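Local coordinates for ribokinase (Arabidopsis thaliana, PDB 6ILS), which phosphorylates D-ribose at O-5 using ATP and a divalent cation, probably magnesium in vivo, feeding nucleotide synthesis and the pentose phosphate pathway, at residues Ser126-Asp129 / Leu130-Val133; Leu141-Glu144 / Ile145-Ile149; Ser187-Glu190 / Thr191-Ser194. One frame throughout, in Å; residues are numbered along the deposited sequence.

How the contacts relate
The three contacts come in series along one chain, all beside the nine-stranded mixed sheet of the ribokinase fold. Contact 1 is the turn that opens helix 131-134, on the sheet's flank, which leads straight on to strand 138-143. Contact 2 turns from that strand into helix 147-158, and strand 185-187 later exits into helix 190-197 at contact 3. The centres of contacts 1 and 2 lie about 16 Å apart, those of 2 and 3 about 17 Å, those of 1 and 3 about 30 Å. Contacts 2 and 3, at the C-terminal ends of parallel strands, each contribute one residue, Glu-144 to the ribose pocket and Asn-189 to the ATP pocket; contact 1 is remote from both ligands.

Contact 1: residues Ser126-Asp129 / Leu130-Val133; sequences SDDD and LEIV
Asp-128 and Glu-131 bring their carboxylates together on the outer side of a turn, OD1 of Asp-128 lying 2.9 Å from OE1 of Glu-131. Both are acceptors, so this is a meeting of like charges rather than a bond. The two planes stand 78° apart, and the closeness may raise the proton affinity of one group. Glu-131 is brought back over the turn because its CG lies between the backbone N and the carbonyl carbon (chi1 65°); CG then rests 3.2 Å from O of Asp-128, and the extended chain beyond carries OE2 to a hydrogen bond with Tyr-86.

Ser-126 and Asp-129 tie the turn at its start. OD2 of Asp-129 accepts from N of Ser-126 at 3.0 Å through its anti lone pair, while the Ser-126 hydroxyl, OG, reaches the same oxygen at 2.5 Å from above the carboxylate plane. A short side chain suits each place, since the two residues are only three positions apart. The other oxygen, OD1 of Asp-129, forms a salt bridge with Arg-88. This turn leads the chain into helix 131-134 on one flank of the central sheet of the pfkB kinase fold.

Leu-130 links the polar turn to the interior. Its N donates to O of Ser-126 at 3.0 Å, in the carbonyl plane, and its CG lies 3.6 Å from that same oxygen. The branched, apolar chain packs on Ala-156 of helix 147-158. Farther on, CG2 of Ile-132 abuts O of Asp-129 at 3.6 Å, and that buried carbonyl has no hydrogen-bonding partner.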
loop_
_atom_site.group_PDB
_atom_site.type_symbol
_atom_site.label_atom_id
_atom_site.label_comp_id
_atom_site.label_asym_id
_atom_site.label_seq_id
_atom_site.Cartn_x
_atom_site.Cartn_y
_atom_site.Cartn_z
ATOM N N SER B 126 1.572 30.180 4.557
ATOM C CA SER B 126 2.424 31.324 4.225
ATOM C C SER B 126 1.917 31.991 2.954
ATOM O O SER B 126 1.257 31.351 2.137
ATOM C CB SER B 126 3.879 30.900 4.051
ATOM O OG SER B 126 4.083 30.352 2.764
ATOM N N ASP B 127 2.242 33.269 2.782
ATOM C CA ASP B 127 1.672 34.054 1.695
ATOM C C ASP B 127 2.220 33.683 0.317
ATOM O O ASP B 127 1.666 34.103 -0.710
ATOM C CB ASP B 127 1.891 35.541 1.953
ATOM C CG ASP B 127 0.747 36.167 2.723
ATOM O OD1 ASP B 127 0.780 36.140 3.970
ATOM O OD2 ASP B 127 -0.197 36.666 2.078
ATOM N N ASP B 128 3.285 32.888 0.283
ATOM C CA ASP B 128 3.758 32.383 -0.994
ATOM C C ASP B 128 3.406 30.911 -1.123
ATOM O O ASP B 128 3.738 30.271 -2.120
ATOM C CB ASP B 128 5.260 32.620 -1.167
ATOM C CG ASP B 128 5.561 33.932 -1.905
ATOM O OD1 ASP B 128 5.317 34.004 -3.130
ATOM O OD2 ASP B 128 6.032 34.894 -1.258
ATOM N N ASP B 129 2.728 30.381 -0.109
ATOM C CA ASP B 129 1.906 29.194 -0.306
ATOM C C ASP B 129 0.631 29.650 -0.990
ATOM O O ASP B 129 0.099 28.959 -1.851
ATOM C CB ASP B 129 1.558 28.483 1.005
ATOM C CG ASP B 129 2.767 27.879 1.695
ATOM O OD1 ASP B 129 3.522 27.129 1.035
ATOM O OD2 ASP B 129 2.924 28.113 2.913
ATOM N N LEU B 130 0.161 30.833 -0.592
ATOM C CA LEU B 130 -1.087 31.403 -1.091
ATOM C C LEU B 130 -0.928 32.224 -2.361
ATOM O O LEU B 130 -1.921 32.670 -2.928
ATOM C CB LEU B 130 -1.733 32.285 -0.025
ATOM C CG LEU B 130 -2.230 31.612 1.248
ATOM C CD1 LEU B 130 -2.787 32.656 2.204
ATOM C CD2 LEU B 130 -3.275 30.548 0.930
ATOM N N GLU B 131 0.303 32.441 -2.806
ATOM C CA GLU B 131 0.511 33.227 -4.018
ATOM C C GLU B 131 -0.118 32.546 -5.233
ATOM O O GLU B 131 -0.636 33.216 -6.127
ATOM C CB GLU B 131 1.999 33.461 -4.277
ATOM C CG GLU B 131 2.779 32.183 -4.564
ATOM C CD GLU B 131 4.039 32.431 -5.368
ATOM O OE1 GLU B 131 4.248 33.586 -5.809
ATOM O OE2 GLU B 131 4.816 31.468 -5.559
ATOM N N ILE B 132 -0.083 31.216 -5.262
ATOM C CA ILE B 132 -0.579 30.507 -6.430
ATOM C C ILE B 132 -2.099 30.591 -6.484
ATOM O O ILE B 132 -2.656 30.740 -7.570
ATOM C CB ILE B 132 -0.109 29.021 -6.471
ATOM C CG1 ILE B 132 -0.533 28.359 -7.789
ATOM C CG2 ILE B 132 -0.593 28.239 -5.267
ATOM C CD1 ILE B 132 -0.133 29.133 -9.028
ATOM N N VAL B 133 -2.765 30.547 -5.328
ATOM C CA VAL B 133 -4.220 30.634 -5.319
ATOM C C VAL B 133 -4.647 32.055 -5.663
ATOM O O VAL B 133 -5.671 32.264 -6.312
ATOM C CB VAL B 133 -4.839 30.177 -3.964
ATOM C CG1 VAL B 133 -4.284 28.812 -3.563
ATOM C CG2 VAL B 133 -4.618 31.183 -2.857
#

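Contact 2: residues Leu141-Glu144 / Ile145-Ile149; sequences LQRE and IPDSI. With RIB (alpha-D-ribofuranose), chain F.
Arg-143 and Asp-147 clamp the bend where strand 138-143 passes into helix 147-158, the first connection of a beta-alpha-beta unit. Arg-143 ends the strand, and its long chain, bent at chi2 and chi3, turns back to meet an aspartate in the first turn of the helix, where a negative charge probably interacts favourably with the helix dipole. Thr-173 O holds the other terminal nitrogen, NH1, so both terminal nitrogens have partners.

Between them, Glu-144 points into the ribose pocket. Its extended chain brings OE2 to within 2.6 Å of ribose O1, whose hydroxyl donates to it. The bonds to OE1, from Ser-10 OG and from the backbone N of Lys-41, which itself binds the sugar, help to hold the carboxylate's rotation.

Ile-145 is buried at the bend. Its beta-branched side chain, with CG1 between N and the carbonyl carbon (chi1 71°), sets CG2 3.3 Å from Glu-144 O and packs on Val-8 and Asn-150. Pro-146 follows at the N-cap position.

In the salt bridge itself, Arg-143 NH2 meets the syn lone pair of Asp-147 OD1 at 2.7 Å, with an N-H...O angle of 173° and the oxygen only 4° out of the guanidinium plane.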
loop_
_atom_site.group_PDB
_atom_site.type_symbol
_atom_site.label_atom_id
_atom_site.label_comp_id
_atom_site.label_asym_id
_atom_site.label_seq_id
_atom_site.Cartn_x
_atom_site.Cartn_y
_atom_site.Cartn_z
ATOM N N LEU B 141 -11.416 22.789 -4.260
ATOM C CA LEU B 141 -11.172 22.180 -2.956
ATOM C C LEU B 141 -12.051 20.946 -2.784
ATOM O O LEU B 141 -13.091 20.822 -3.450
ATOM C CB LEU B 141 -11.476 23.202 -1.841
ATOM C CG LEU B 141 -10.868 24.587 -2.044
ATOM C CD1 LEU B 141 -11.437 25.580 -1.010
ATOM C CD2 LEU B 141 -9.304 24.542 -1.962
ATOM N N GLN B 142 -11.649 20.035 -1.896
ATOM C CA GLN B 142 -12.501 18.933 -1.472
ATOM C C GLN B 142 -12.405 18.812 0.055
ATOM O O GLN B 142 -11.868 19.701 0.707
ATOM C CB GLN B 142 -12.104 17.607 -2.136
ATOM C CG GLN B 142 -11.603 17.752 -3.572
ATOM C CD GLN B 142 -10.186 18.333 -3.640
ATOM O OE1 GLN B 142 -9.303 17.996 -2.827
ATOM N NE2 GLN B 142 -9.973 19.207 -4.597
ATOM N N ARG B 143 -12.897 17.713 0.617
ATOM C CA ARG B 143 -12.851 17.578 2.069
ATOM C C ARG B 143 -11.997 16.415 2.538
ATOM O O ARG B 143 -12.434 15.576 3.325
ATOM C CB ARG B 143 -14.264 17.483 2.601
ATOM C CG ARG B 143 -15.039 18.719 2.200
ATOM C CD ARG B 143 -16.055 19.138 3.231
ATOM N NE ARG B 143 -15.478 19.401 4.552
ATOM C CZ ARG B 143 -15.949 18.850 5.666
ATOM N NH1 ARG B 143 -16.965 17.999 5.588
ATOM N NH2 ARG B 143 -15.406 19.127 6.845
ATOM N N GLU B 144 -10.755 16.411 2.065
ATOM C CA GLU B 144 -9.771 15.379 2.416
ATOM C C GLU B 144 -8.474 16.011 2.923
ATOM O O GLU B 144 -7.438 15.346 3.008
ATOM C CB GLU B 144 -9.499 14.471 1.194
ATOM C CG GLU B 144 -10.693 13.625 0.786
ATOM C CD GLU B 144 -10.348 12.517 -0.226
ATOM O OE1 GLU B 144 -9.399 12.681 -1.034
ATOM O OE2 GLU B 144 -11.028 11.469 -0.188
ATOM N N ILE B 145 -8.537 17.306 3.231
ATOM C CA ILE B 145 -7.476 18.019 3.956
ATOM C C ILE B 145 -8.180 18.850 5.058
ATOM O O ILE B 145 -9.417 18.956 5.061
ATOM C CB ILE B 145 -6.612 18.930 3.037
ATOM C CG1 ILE B 145 -7.419 20.143 2.572
ATOM C CG2 ILE B 145 -6.046 18.149 1.835
ATOM C CD1 ILE B 145 -6.651 21.157 1.794
ATOM N N PRO B 146 -7.415 19.411 6.012
ATOM C CA PRO B 146 -8.112 20.040 7.154
ATOM C C PRO B 146 -9.027 21.222 6.810
ATOM O O PRO B 146 -8.692 22.026 5.961
ATOM C CB PRO B 146 -6.955 20.525 8.040
ATOM C CG PRO B 146 -5.850 19.564 7.752
ATOM C CD PRO B 146 -5.971 19.259 6.273
ATOM N N ASP B 147 -10.160 21.316 7.504
ATOM C CA ASP B 147 -11.067 22.460 7.384
ATOM C C ASP B 147 -10.315 23.785 7.446
ATOM O O ASP B 147 -10.616 24.723 6.712
ATOM C CB ASP B 147 -12.130 22.420 8.493
ATOM C CG ASP B 147 -13.186 21.342 8.269
ATOM O OD1 ASP B 147 -13.437 20.974 7.104
ATOM O OD2 ASP B 147 -13.779 20.866 9.264
ATOM N N SER B 148 -9.319 23.854 8.321
ATOM C CA SER B 148 -8.600 25.103 8.549
ATOM C C SER B 148 -7.881 25.576 7.310
ATOM O O SER B 148 -7.886 26.761 6.994
ATOM C CB SER B 148 -7.590 24.952 9.687
ATOM O OG SER B 148 -6.671 26.028 9.647
ATOM N N ILE B 149 -7.260 24.634 6.606
ATOM C CA ILE B 149 -6.560 24.938 5.374
ATOM C C ILE B 149 -7.539 25.354 4.279
ATOM O O ILE B 149 -7.288 26.318 3.562
ATOM C CB ILE B 149 -5.723 23.715 4.919
ATOM C CG1 ILE B 149 -4.682 23.383 5.992
ATOM C CG2 ILE B 149 -5.060 23.988 3.571
ATOM C CD1 ILE B 149 -3.733 24.533 6.283
HETATM O O5 RIB F . -12.886 10.200 -5.645
HETATM C C5 RIB F . -11.902 9.201 -5.690
HETATM C C4 RIB F . -11.045 9.312 -4.602
HETATM O O4 RIB F . -11.773 9.331 -3.281
HETATM C C3 RIB F . -10.232 7.946 -4.552
HETATM O O3 RIB F . -9.036 8.087 -5.460
HETATM C C2 RIB F . -10.014 7.706 -3.338
HETATM O O2 RIB F . -8.586 7.835 -2.961
HETATM C C1 RIB F . -10.959 8.748 -2.441
HETATM O O1 RIB F . -10.167 9.685 -1.807
#

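Contact 3: residues Ser187-Glu190 / Thr191-Ser194; sequences SPNE and TELS. With ATP (adenosine-5'-triphosphate), chain E.
A capping box formed by Asn-189 and Glu-192 starts helix 190-197 beside the gamma-phosphate of ATP. Asn-189, the N-cap residue, accepts from the backbone of Glu-192: N of Glu-192 lies 2.7 Å from OD1 of Asn-189, nearly along the C=O axis. In return, N of Asn-189 donates to OE1 of Glu-192 at 3.1 Å, arriving from above the carboxylate plane. The Asn-189 amide and the Glu-192 carboxylate are stacked, their planes 29° apart. Asparagine suits this place because OD1 can cap the helix while ND2 donates to the phosphate. With CG between the backbone N and the carbonyl carbon (chi1 62°), the amide comes over the helix start, and chi2 (20°) turns OD1 to the helix and ND2 to ATP O3G, 2.8 Å away.

This turn follows strand 185-187 of the central sheet, at its C-terminal end, and so the helix start contributes directly to the ATP pocket. Were Glu-192 an alanine, the Asn-189 backbone N would probably lose its acceptor and the amide the carboxylate stacked on it.

Behind the cap, the rigid ring of Pro-188 sets CG 4.0 Å from CB of Leu-193, whose side chain continues onto Ile-207 and Ala-210 of helix 204-216. Regular helical bonding begins as N of Leu-193 donates to O of Asn-189 at 2.9 Å and N of Ser-194 to O of Glu-190 at 3.0 Å.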
loop_
_atom_site.group_PDB
_atom_site.type_symbol
_atom_site.label_atom_id
_atom_site.label_comp_id
_atom_site.label_asym_id
_atom_site.label_seq_id
_atom_site.Cartn_x
_atom_site.Cartn_y
_atom_site.Cartn_z
ATOM N N SER B 187 -20.353 21.614 -4.461
ATOM C CA SER B 187 -20.678 20.470 -5.321
ATOM C C SER B 187 -20.802 19.148 -4.559
ATOM O O SER B 187 -19.826 18.414 -4.393
ATOM C CB SER B 187 -19.637 20.344 -6.456
ATOM O OG SER B 187 -20.072 19.409 -7.450
ATOM N N PRO B 188 -22.022 18.838 -4.085
ATOM C CA PRO B 188 -22.323 17.579 -3.416
ATOM C C PRO B 188 -22.985 16.579 -4.341
ATOM O O PRO B 188 -23.618 16.988 -5.315
ATOM C CB PRO B 188 -23.323 17.998 -2.344
ATOM C CG PRO B 188 -24.133 19.045 -3.058
ATOM C CD PRO B 188 -23.150 19.783 -3.976
ATOM N N ASN B 189 -22.875 15.298 -4.020
ATOM C CA ASN B 189 -23.780 14.330 -4.607
ATOM C C ASN B 189 -25.057 14.289 -3.766
ATOM O O ASN B 189 -25.220 15.090 -2.843
ATOM C CB ASN B 189 -23.142 12.934 -4.729
ATOM C CG ASN B 189 -22.760 12.317 -3.392
ATOM O OD1 ASN B 189 -23.251 12.706 -2.333
ATOM N ND2 ASN B 189 -21.875 11.331 -3.446
ATOM N N GLU B 190 -25.956 13.372 -4.107
ATOM C CA GLU B 190 -27.239 13.239 -3.415
ATOM C C GLU B 190 -27.073 12.949 -1.928
ATOM O O GLU B 190 -27.731 13.557 -1.084
ATOM C CB GLU B 190 -28.072 12.124 -4.051
ATOM C CG GLU B 190 -28.468 12.405 -5.486
ATOM C CD GLU B 190 -29.265 11.276 -6.115
ATOM O OE1 GLU B 190 -30.443 11.085 -5.735
ATOM O OE2 GLU B 190 -28.705 10.578 -6.989
ATOM N N THR B 191 -26.198 12.006 -1.616
ATOM C CA THR B 191 -25.996 11.593 -0.231
ATOM C C THR B 191 -25.315 12.691 0.592
ATOM O O THR B 191 -25.692 12.947 1.736
ATOM C CB THR B 191 -25.185 10.311 -0.179
ATOM O OG1 THR B 191 -25.856 9.314 -0.959
ATOM C CG2 THR B 191 -25.033 9.819 1.261
ATOM N N GLU B 192 -24.330 13.359 0.002
ATOM C CA GLU B 192 -23.646 14.454 0.676
ATOM C C GLU B 192 -24.579 15.628 0.899
ATOM O O GLU B 192 -24.504 16.304 1.926
ATOM C CB GLU B 192 -22.419 14.896 -0.125
ATOM C CG GLU B 192 -21.352 13.816 -0.148
ATOM C CD GLU B 192 -20.351 13.956 -1.282
ATOM O OE1 GLU B 192 -20.491 14.870 -2.130
ATOM O OE2 GLU B 192 -19.415 13.130 -1.306
ATOM N N LEU B 193 -25.467 15.872 -0.061
ATOM C CA LEU B 193 -26.405 16.978 0.060
ATOM C C LEU B 193 -27.406 16.702 1.179
ATOM O O LEU B 193 -27.766 17.602 1.925
ATOM C CB LEU B 193 -27.144 17.210 -1.257
ATOM C CG LEU B 193 -28.236 18.283 -1.278
ATOM C CD1 LEU B 193 -27.685 19.674 -1.026
ATOM C CD2 LEU B 193 -28.963 18.215 -2.633
ATOM N N SER B 194 -27.844 15.451 1.276
ATOM C CA SER B 194 -28.760 15.029 2.335
ATOM C C SER B 194 -28.101 15.065 3.711
ATOM O O SER B 194 -28.700 15.530 4.680
ATOM C CB SER B 194 -29.281 13.621 2.058
ATOM O OG SER B 194 -30.050 13.145 3.150
HETATM P PG ATP E . -19.666 11.336 -6.649
HETATM O O1G ATP E . -19.288 12.682 -6.148
HETATM O O2G ATP E . -18.433 10.560 -7.086
HETATM O O3G ATP E . -20.332 10.525 -5.580
HETATM P PB ATP E . -21.942 10.683 -8.164
HETATM O O1B ATP E . -22.617 11.202 -9.358
HETATM O O2B ATP E . -22.908 10.736 -7.072
HETATM O O3B ATP E . -20.679 11.587 -7.866
HETATM P PA ATP E . -21.312 8.163 -9.471
HETATM O O1A ATP E . -22.629 7.410 -9.629
HETATM O O2A ATP E . -20.190 7.187 -9.230
HETATM O O3A ATP E . -21.411 9.160 -8.244
HETATM O "O5'" ATP E . -21.010 8.944 -10.794
HETATM C "C5'" ATP E . -19.899 9.815 -10.870
HETATM C "C4'" ATP E . -20.014 10.617 -12.235
HETATM O "O4'" ATP E . -20.106 9.613 -13.405
HETATM C "C3'" ATP E . -21.096 11.272 -12.241
HETATM O "O3'" ATP E . -20.906 12.537 -12.901
HETATM C "C2'" ATP E . -22.193 10.385 -13.114
HETATM O "O2'" ATP E . -23.201 11.314 -13.605
HETATM C "C1'" ATP E . -21.520 9.794 -14.014
HETATM N N9 ATP E . -22.023 8.422 -14.215
HETATM C C8 ATP E . -22.395 7.343 -13.465
HETATM N N7 ATP E . -22.780 6.359 -14.322
HETATM C C5 ATP E . -22.633 6.829 -15.604
HETATM C C6 ATP E . -22.879 6.241 -16.843
HETATM N N6 ATP E . -23.378 4.920 -17.109
HETATM N N1 ATP E . -22.653 6.936 -17.956
HETATM C C2 ATP E . -22.165 8.225 -17.888
HETATM N N3 ATP E . -21.918 8.809 -16.688
HETATM C C4 ATP E . -22.161 8.100 -15.541
#